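Local coordinates for penicillin binding protein 2X (Streptococcus thermophilus, PDB 5U47), which probably acts as a penicillin-sensitive transpeptidase that cross-links peptidoglycan strands in the septal cell wall of dividing cells, at residues S59-S62 with P63-K67; S467-R470 with N471-S475; W658-K661 with N662-F666. The protein carries 1 engineered substitution. All coordinates share one frame; numbering follows the deposited sequence.

Contact 1: S59-S62 with P63-K67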
loop_
_atom_site.group_PDB
_atom_site.type_symbol
_atom_site.label_atom_id
_atom_site.label_comp_id
_atom_site.label_asym_id
_atom_site.label_seq_id
_atom_site.Cartn_x
_atom_site.Cartn_y
_atom_site.Cartn_z
ATOM N N SER A 59 -48.365 25.670 -8.136
ATOM C CA SER A 59 -48.730 24.468 -8.900
ATOM C C SER A 59 -48.458 23.176 -8.124
ATOM O O SER A 59 -48.921 22.112 -8.526
ATOM C CB SER A 59 -47.997 24.413 -10.249
ATOM O OG SER A 59 -48.417 25.464 -11.101
ATOM N N TYR A 60 -47.723 23.263 -7.016
ATOM C CA TYR A 60 -47.384 22.069 -6.233
ATOM C C TYR A 60 -48.542 21.665 -5.306
ATOM O O TYR A 60 -48.528 21.919 -4.103
ATOM C CB TYR A 60 -46.076 22.304 -5.466
ATOM C CG TYR A 60 -45.477 21.077 -4.803
ATOM C CD1 TYR A 60 -44.995 20.017 -5.568
ATOM C CD2 TYR A 60 -45.307 21.019 -3.412
ATOM C CE1 TYR A 60 -44.414 18.897 -4.965
ATOM C CE2 TYR A 60 -44.722 19.918 -2.799
ATOM C CZ TYR A 60 -44.279 18.855 -3.577
ATOM O OH TYR A 60 -43.695 17.760 -2.968
ATOM N N VAL A 61 -49.546 21.028 -5.901
ATOM C CA VAL A 61 -50.730 20.582 -5.183
ATOM C C VAL A 61 -51.007 19.109 -5.464
ATOM O O VAL A 61 -50.550 18.569 -6.477
ATOM C CB VAL A 61 -51.971 21.410 -5.597
ATOM C CG1 VAL A 61 -51.726 22.889 -5.348
ATOM C CG2 VAL A 61 -52.353 21.165 -7.063
ATOM N N SER A 62 -51.756 18.471 -4.569
ATOM C CA SER A 62 -52.151 17.071 -4.742
ATOM C C SER A 62 -53.244 17.017 -5.809
ATOM O O SER A 62 -53.749 18.062 -6.220
ATOM C CB SER A 62 -52.707 16.486 -3.430
ATOM O OG SER A 62 -54.051 16.912 -3.179
ATOM N N PRO A 63 -53.627 15.802 -6.253
ATOM C CA PRO A 63 -54.723 15.679 -7.223
ATOM C C PRO A 63 -56.056 16.331 -6.784
ATOM O O PRO A 63 -56.853 16.707 -7.652
ATOM C CB PRO A 63 -54.871 14.166 -7.380
ATOM C CG PRO A 63 -53.492 13.644 -7.157
ATOM C CD PRO A 63 -52.878 14.537 -6.115
ATOM N N THR A 64 -56.294 16.460 -5.470
ATOM C CA THR A 64 -57.512 17.135 -4.952
ATOM C C THR A 64 -57.248 18.610 -4.601
ATOM O O THR A 64 -58.067 19.258 -3.942
ATOM C CB THR A 64 -58.108 16.425 -3.710
ATOM O OG1 THR A 64 -57.129 16.357 -2.661
ATOM C CG2 THR A 64 -58.582 15.026 -4.065
ATOM N N ARG A 65 -56.114 19.129 -5.070
ATOM C CA ARG A 65 -55.690 20.513 -4.838
ATOM C C ARG A 65 -55.327 20.860 -3.405
ATOM O O ARG A 65 -55.430 22.016 -3.014
ATOM C CB ARG A 65 -56.684 21.529 -5.417
ATOM C CG ARG A 65 -56.830 21.378 -6.907
ATOM C CD ARG A 65 -57.769 22.407 -7.496
ATOM N NE ARG A 65 -57.865 22.175 -8.928
ATOM C CZ ARG A 65 -58.608 21.225 -9.498
ATOM N NH1 ARG A 65 -58.612 21.101 -10.827
ATOM N NH2 ARG A 65 -59.347 20.395 -8.758
ATOM N N GLU A 66 -54.899 19.861 -2.627
ATOM C CA GLU A 66 -54.376 20.139 -1.293
ATOM C C GLU A 66 -53.085 20.884 -1.570
ATOM O O GLU A 66 -52.275 20.427 -2.386
ATOM C CB GLU A 66 -54.043 18.864 -0.500
ATOM C CG GLU A 66 -53.432 19.152 0.878
ATOM C CD GLU A 66 -52.878 17.921 1.588
ATOM O OE1 GLU A 66 -52.365 18.088 2.717
ATOM O OE2 GLU A 66 -52.937 16.797 1.033
ATOM N N LYS A 67 -52.899 22.024 -0.918
ATOM C CA LYS A 67 -51.689 22.801 -1.114
ATOM C C LYS A 67 -50.525 22.101 -0.396
ATOM O O LYS A 67 -50.570 21.891 0.820
ATOM C CB LYS A 67 -51.872 24.222 -0.602
ATOM C CG LYS A 67 -53.002 24.970 -1.294
ATOM C CD LYS A 67 -53.127 26.385 -0.764
ATOM C CE LYS A 67 -54.219 27.150 -1.498
ATOM N NZ LYS A 67 -55.534 26.469 -1.398
HETATM O O HOH W 1 -54.599 15.732 -0.799
#
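The planar carbonyl groups of Ser62 and Glu66, which close this short turn, are approached in different ways. Ser62 N-H meets Glu66 O in the carbonyl plane, with Ser62 N 3.0 Å from Glu66 O, and Val61 CA makes a CA-H...O contact with the same Glu66 O at 3.2 Å. Arg65 N, in contrast, stands above the plane of the Ser62 carbonyl, 58° out of it, and bonds to Ser62 O at 2.8 Å. That bond closes a type I beta turn from Ser62 to Arg65. Arg65 has a left-handed backbone conformation, and Ser62 faces both Arg65 and Glu66, a geometry that fits a type I turn followed by a G1-type beta bulge. A single bridge between Val61 and Lys67 continues the pairing.

The Ser62 hydroxyl braces the turn. Its OG sits between its own backbone N and carbonyl carbon (chi1 77°), and there it accepts a hydrogen bond from Glu66 N-H, Glu66 N lying 3.1 Å from Ser62 OG. One water joins Ser62 OG to the Glu66 carboxylate; it donates a hydrogen bond to Glu66 OE2, its oxygen 2.7 Å away. Glu66 carries its extended chain past the serine, its CB 3.3 Å from Ser62 OG. Val61 lies alongside the returning backbone: its CB rests 3.4 Å from Glu66 O, while CG2 reaches toward Arg65 CA. The CB of Arg65 points away from residues 59-62.

Behind the turn, Tyr60 is the centre of an inverse gamma turn and pairs through its backbone with Leu68; its OH is hydrogen-bonded to Glu194. Glu66 also touches Lys132. The turn lies in the surface loop that leads from strand 42-55 to helix 72-86, in the dimerisation domain.

Contact 2: S467-R470 with N471-S475. With ACT (acetate ion), chain D.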
loop_
_atom_site.group_PDB
_atom_site.type_symbol
_atom_site.label_atom_id
_atom_site.label_comp_id
_atom_site.label_asym_id
_atom_site.label_seq_id
_atom_site.Cartn_x
_atom_site.Cartn_y
_atom_site.Cartn_z
ATOM N N SER A 467 19.908 -16.186 7.986
ATOM C CA SER A 467 20.344 -16.016 9.357
ATOM C C SER A 467 21.755 -15.421 9.452
ATOM O O SER A 467 22.020 -14.528 10.271
ATOM C CB SER A 467 20.312 -17.374 10.054
ATOM O OG SER A 467 20.951 -17.312 11.314
ATOM N N GLU A 468 22.664 -15.937 8.627
ATOM C CA GLU A 468 24.035 -15.421 8.593
ATOM C C GLU A 468 24.071 -13.984 8.086
ATOM O O GLU A 468 24.820 -13.157 8.616
ATOM C CB GLU A 468 24.965 -16.351 7.800
ATOM C CG GLU A 468 25.165 -17.669 8.528
ATOM C CD GLU A 468 26.074 -18.643 7.800
ATOM O OE1 GLU A 468 26.245 -19.789 8.298
ATOM O OE2 GLU A 468 26.615 -18.272 6.736
ATOM N N THR A 469 23.257 -13.684 7.084
ATOM C CA THR A 469 23.159 -12.328 6.562
ATOM C C THR A 469 22.724 -11.373 7.686
ATOM O O THR A 469 23.345 -10.322 7.873
ATOM C CB THR A 469 22.186 -12.236 5.363
ATOM O OG1 THR A 469 22.674 -13.049 4.293
ATOM C CG2 THR A 469 22.070 -10.809 4.863
ATOM N N ARG A 470 21.710 -11.773 8.465
ATOM C CA ARG A 470 21.224 -10.937 9.576
ATOM C C ARG A 470 22.301 -10.719 10.632
ATOM O O ARG A 470 22.436 -9.620 11.161
ATOM C CB ARG A 470 19.967 -11.513 10.225
ATOM C CG ARG A 470 18.706 -11.433 9.353
ATOM C CD ARG A 470 17.432 -11.672 10.162
ATOM N NE ARG A 470 17.498 -12.888 10.979
ATOM C CZ ARG A 470 17.293 -14.133 10.540
ATOM N NH1 ARG A 470 17.009 -14.394 9.259
ATOM N NH2 ARG A 470 17.395 -15.147 11.390
ATOM N N ASN A 471 23.074 -11.758 10.925
ATOM C CA ASN A 471 24.159 -11.628 11.891
ATOM C C ASN A 471 25.258 -10.679 11.366
ATOM O O ASN A 471 25.726 -9.823 12.109
ATOM C CB ASN A 471 24.732 -12.980 12.282
ATOM C CG ASN A 471 25.839 -12.847 13.314
ATOM O OD1 ASN A 471 25.639 -12.248 14.371
ATOM N ND2 ASN A 471 27.014 -13.372 12.999
ATOM N N TYR A 472 25.648 -10.801 10.098
ATOM C CA TYR A 472 26.649 -9.871 9.538
ATOM C C TYR A 472 26.137 -8.432 9.597
ATOM O O TYR A 472 26.908 -7.502 9.825
ATOM C CB TYR A 472 27.053 -10.235 8.096
ATOM C CG TYR A 472 27.839 -11.524 7.983
ATOM C CD1 TYR A 472 29.057 -11.670 8.632
ATOM C CD2 TYR A 472 27.397 -12.577 7.190
ATOM C CE1 TYR A 472 29.797 -12.844 8.532
ATOM C CE2 TYR A 472 28.125 -13.749 7.089
ATOM C CZ TYR A 472 29.323 -13.872 7.759
ATOM O OH TYR A 472 30.049 -15.029 7.655
ATOM N N MET A 473 24.832 -8.262 9.424
ATOM C CA MET A 473 24.197 -6.930 9.488
ATOM C C MET A 473 24.217 -6.278 10.883
ATOM O O MET A 473 24.020 -5.065 10.996
ATOM C CB MET A 473 22.762 -6.994 8.944
ATOM C CG MET A 473 22.688 -7.126 7.433
ATOM S SD MET A 473 21.029 -7.513 6.821
ATOM C CE MET A 473 20.200 -5.944 7.035
ATOM N N ILE A 474 24.435 -7.055 11.943
ATOM C CA ILE A 474 24.562 -6.473 13.288
ATOM C C ILE A 474 25.813 -5.580 13.325
ATOM O O ILE A 474 25.796 -4.465 13.884
ATOM C CB ILE A 474 24.667 -7.556 14.390
ATOM C CG1 ILE A 474 23.340 -8.323 14.536
ATOM C CG2 ILE A 474 25.077 -6.943 15.731
ATOM C CD1 ILE A 474 23.416 -9.517 15.464
ATOM N N SER A 475 26.890 -6.069 12.715
ATOM C CA SER A 475 28.167 -5.343 12.703
ATOM C C SER A 475 28.118 -4.012 11.982
ATOM O O SER A 475 28.904 -3.121 12.287
ATOM C CB SER A 475 29.305 -6.214 12.153
ATOM O OG SER A 475 29.491 -7.339 12.985
HETATM C C ACT D . 31.643 -5.972 15.868
HETATM O O ACT D . 31.137 -6.662 14.961
HETATM O OXT ACT D . 30.941 -5.432 16.753
HETATM C CH3 ACT D . 33.138 -5.802 15.900
HETATM O O HOH W 2 27.110 -14.425 10.188
HETATM O O HOH W 3 28.839 -17.067 6.040
#
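Tyr472 lies one helical turn beyond Glu468 in helix 463-478 of the transpeptidase domain, and the pair shows the i to i+4 spacing of an alpha helix. Tyr472 N bonds to Glu468 O at 2.9 Å, and with CG beside its own backbone N (chi1 -68°) the ring swings back so that CD2 comes to 3.0 Å from the same Glu468 O. Two waters complete this side. One lies over the centre of the Tyr472 ring and links Glu468 O with Asn471 ND2; the other sits in the ring plane at its edge and joins Tyr472 OH to Glu468 OE2. Glu468 OE1 turns instead to Gln464.

The next turn is less regular: Met473 N reaches Thr469 O, but Ile474 N makes a weak bond to Arg470 O and a regular one to Asn471 O, three residues back. Met473 passes Thr469 obliquely, its SD 4.0 Å from Thr469 CG2.

Further out, the bent Arg470 chain lays one guanidinium face against Ser467 CA, which sits offset toward the rim, and its three nitrogens are tied to the carbonyls of Ser536, Ile426 and Glu537. Arg470 O takes a bond from Thr503, while Met473 pairs through its backbone with Val504 and touches Lys505, probably the lysine of the K(T/S)G motif, and Val299, which directly follows the probable SxxK motif. At the far end, Ser475 OG donates to O of an acetate ion, probably from the crystallisation liquor, at 2.7 Å.

Contact 3: W658-K661 with N662-F666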
loop_
_atom_site.group_PDB
_atom_site.type_symbol
_atom_site.label_atom_id
_atom_site.label_comp_id
_atom_site.label_asym_id
_atom_site.label_seq_id
_atom_site.Cartn_x
_atom_site.Cartn_y
_atom_site.Cartn_z
ATOM N N TRP A 658 3.909 -23.832 -2.725
ATOM C CA TRP A 658 2.748 -24.292 -3.502
ATOM C C TRP A 658 2.014 -25.440 -2.815
ATOM O O TRP A 658 2.645 -26.339 -2.242
ATOM C CB TRP A 658 3.168 -24.801 -4.888
ATOM C CG TRP A 658 3.521 -23.760 -5.886
ATOM C CD1 TRP A 658 3.986 -22.508 -5.643
ATOM C CD2 TRP A 658 3.550 -23.927 -7.306
ATOM N NE1 TRP A 658 4.254 -21.867 -6.819
ATOM C CE2 TRP A 658 3.989 -22.712 -7.858
ATOM C CE3 TRP A 658 3.202 -24.974 -8.166
ATOM C CZ2 TRP A 658 4.128 -22.520 -9.244
ATOM C CZ3 TRP A 658 3.328 -24.777 -9.560
ATOM C CH2 TRP A 658 3.788 -23.565 -10.073
ATOM N N THR A 659 0.688 -25.439 -2.908
ATOM C CA THR A 659 -0.069 -26.588 -2.424
ATOM C C THR A 659 0.125 -27.761 -3.383
ATOM O O THR A 659 0.473 -27.574 -4.556
ATOM C CB THR A 659 -1.578 -26.304 -2.318
ATOM O OG1 THR A 659 -2.100 -25.941 -3.612
ATOM C CG2 THR A 659 -1.838 -25.198 -1.289
ATOM N N LYS A 660 -0.088 -28.969 -2.883
ATOM C CA LYS A 660 0.034 -30.165 -3.720
ATOM C C LYS A 660 -0.965 -30.103 -4.886
ATOM O O LYS A 660 -0.637 -30.449 -6.014
ATOM C CB LYS A 660 -0.181 -31.442 -2.901
ATOM C CG LYS A 660 0.064 -32.700 -3.722
ATOM C CD LYS A 660 -0.044 -33.971 -2.900
ATOM C CE LYS A 660 0.258 -35.187 -3.772
ATOM N NZ LYS A 660 0.414 -36.433 -2.976
ATOM N N LYS A 661 -2.176 -29.631 -4.608
ATOM C CA LYS A 661 -3.199 -29.469 -5.661
ATOM C C LYS A 661 -2.652 -28.633 -6.813
ATOM O O LYS A 661 -2.835 -28.969 -7.983
ATOM C CB LYS A 661 -4.455 -28.791 -5.085
ATOM C CG LYS A 661 -5.599 -28.546 -6.074
ATOM C CD LYS A 661 -6.743 -27.812 -5.364
ATOM C CE LYS A 661 -7.948 -27.565 -6.264
ATOM N NZ LYS A 661 -7.656 -26.667 -7.406
ATOM N N ASN A 662 -1.972 -27.547 -6.483
ATOM C CA ASN A 662 -1.389 -26.690 -7.514
ATOM C C ASN A 662 -0.190 -27.316 -8.241
ATOM O O ASN A 662 -0.061 -27.166 -9.449
ATOM C CB ASN A 662 -1.134 -25.300 -6.965
ATOM C CG ASN A 662 -2.433 -24.545 -6.735
ATOM O OD1 ASN A 662 -3.436 -24.834 -7.400
ATOM N ND2 ASN A 662 -2.431 -23.578 -5.801
ATOM N N VAL A 663 0.645 -28.060 -7.523
ATOM C CA VAL A 663 1.725 -28.784 -8.162
ATOM C C VAL A 663 1.121 -29.772 -9.166
ATOM O O VAL A 663 1.604 -29.875 -10.284
ATOM C CB VAL A 663 2.614 -29.544 -7.152
ATOM C CG1 VAL A 663 3.662 -30.358 -7.883
ATOM C CG2 VAL A 663 3.305 -28.572 -6.202
ATOM N N GLU A 664 0.060 -30.483 -8.759
ATOM C CA GLU A 664 -0.619 -31.464 -9.642
ATOM C C GLU A 664 -1.242 -30.810 -10.880
ATOM O O GLU A 664 -1.167 -31.354 -11.978
ATOM C CB GLU A 664 -1.721 -32.228 -8.893
ATOM C CG GLU A 664 -1.228 -33.183 -7.810
ATOM C CD GLU A 664 -2.351 -33.997 -7.169
ATOM O OE1 GLU A 664 -2.372 -34.124 -5.921
ATOM O OE2 GLU A 664 -3.228 -34.506 -7.909
ATOM N N THR A 665 -1.873 -29.657 -10.693
ATOM C CA THR A 665 -2.515 -28.954 -11.794
ATOM C C THR A 665 -1.451 -28.522 -12.805
ATOM O O THR A 665 -1.580 -28.762 -14.001
ATOM C CB THR A 665 -3.302 -27.734 -11.298
ATOM O OG1 THR A 665 -4.306 -28.171 -10.373
ATOM C CG2 THR A 665 -3.962 -27.006 -12.451
ATOM N N PHE A 666 -0.398 -27.901 -12.299
ATOM C CA PHE A 666 0.729 -27.476 -13.107
ATOM C C PHE A 666 1.340 -28.624 -13.900
ATOM O O PHE A 666 1.638 -28.488 -15.102
ATOM C CB PHE A 666 1.804 -26.855 -12.187
ATOM C CG PHE A 666 3.173 -26.827 -12.800
ATOM C CD1 PHE A 666 3.438 -26.032 -13.899
ATOM C CD2 PHE A 666 4.182 -27.639 -12.307
ATOM C CE1 PHE A 666 4.701 -26.034 -14.492
ATOM C CE2 PHE A 666 5.452 -27.639 -12.882
ATOM C CZ PHE A 666 5.704 -26.837 -13.978
HETATM O O HOH W 4 -6.023 -24.032 -7.339
#
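Trp658 and Phe666 form the tight part of this helix start in the second PASTA repeat. The indole presents its edge to the phenyl face, the six-membered ring and Phe666 ring planes standing at 88° in an offset edge-to-face pair, with Trp658 CZ3 3.7 Å from Phe666 CB. Val663 CG2 fills in against Trp658 CB at 4.0 Å, and strands 641-646 and 683-687 pack against this apolar side. Thr659 is the N-cap: chi1 of 60° turns OG1 toward the helix, where it accepts a hydrogen bond from Asn662 N-H, N to OG1 3.3 Å. Asn662 ND2 goes on to Gln641 O.

The other side is looser: Lys661 and Glu664 are exposed, and a water spans Lys661 NZ and Asn662 OD1. Lys660 and Glu664 cross with OE1 against the aliphatic chain, Lys660 NZ staying 4.7 Å from Glu664 OE1, and Lys660 makes a cation-pi contact with Tyr676.

Lys661 O accepts hydrogen bonds from the N-H and hydroxyl of Thr665, from opposite faces of its plane. Capping and carbonyl bonds and an aromatic pair therefore hold this helix start, while the charges of Lys660 and Glu664, not in contact here, probably attract each other only weakly.

How the contacts relate
The three contacts come in series along the chain, each in a different domain. Contact 1 belongs to the dimerisation domain, in the loop between strand 42-55 and helix 72-86; contact 2 lies on helix 463-478 of the transpeptidase domain; contact 3 opens helix 660-670 of a PASTA domain. Their centres are far apart: about 84 Å from contact 1 to contact 2, about 71 Å from contact 1 to contact 3, and about 35 Å from contact 2 to contact 3. No two touch, and contacts 1 and 2 lie on opposite sides of the chain's centre. They therefore mark separate parts of an elongated, multidomain protein, with only contact 2 near the putative active site.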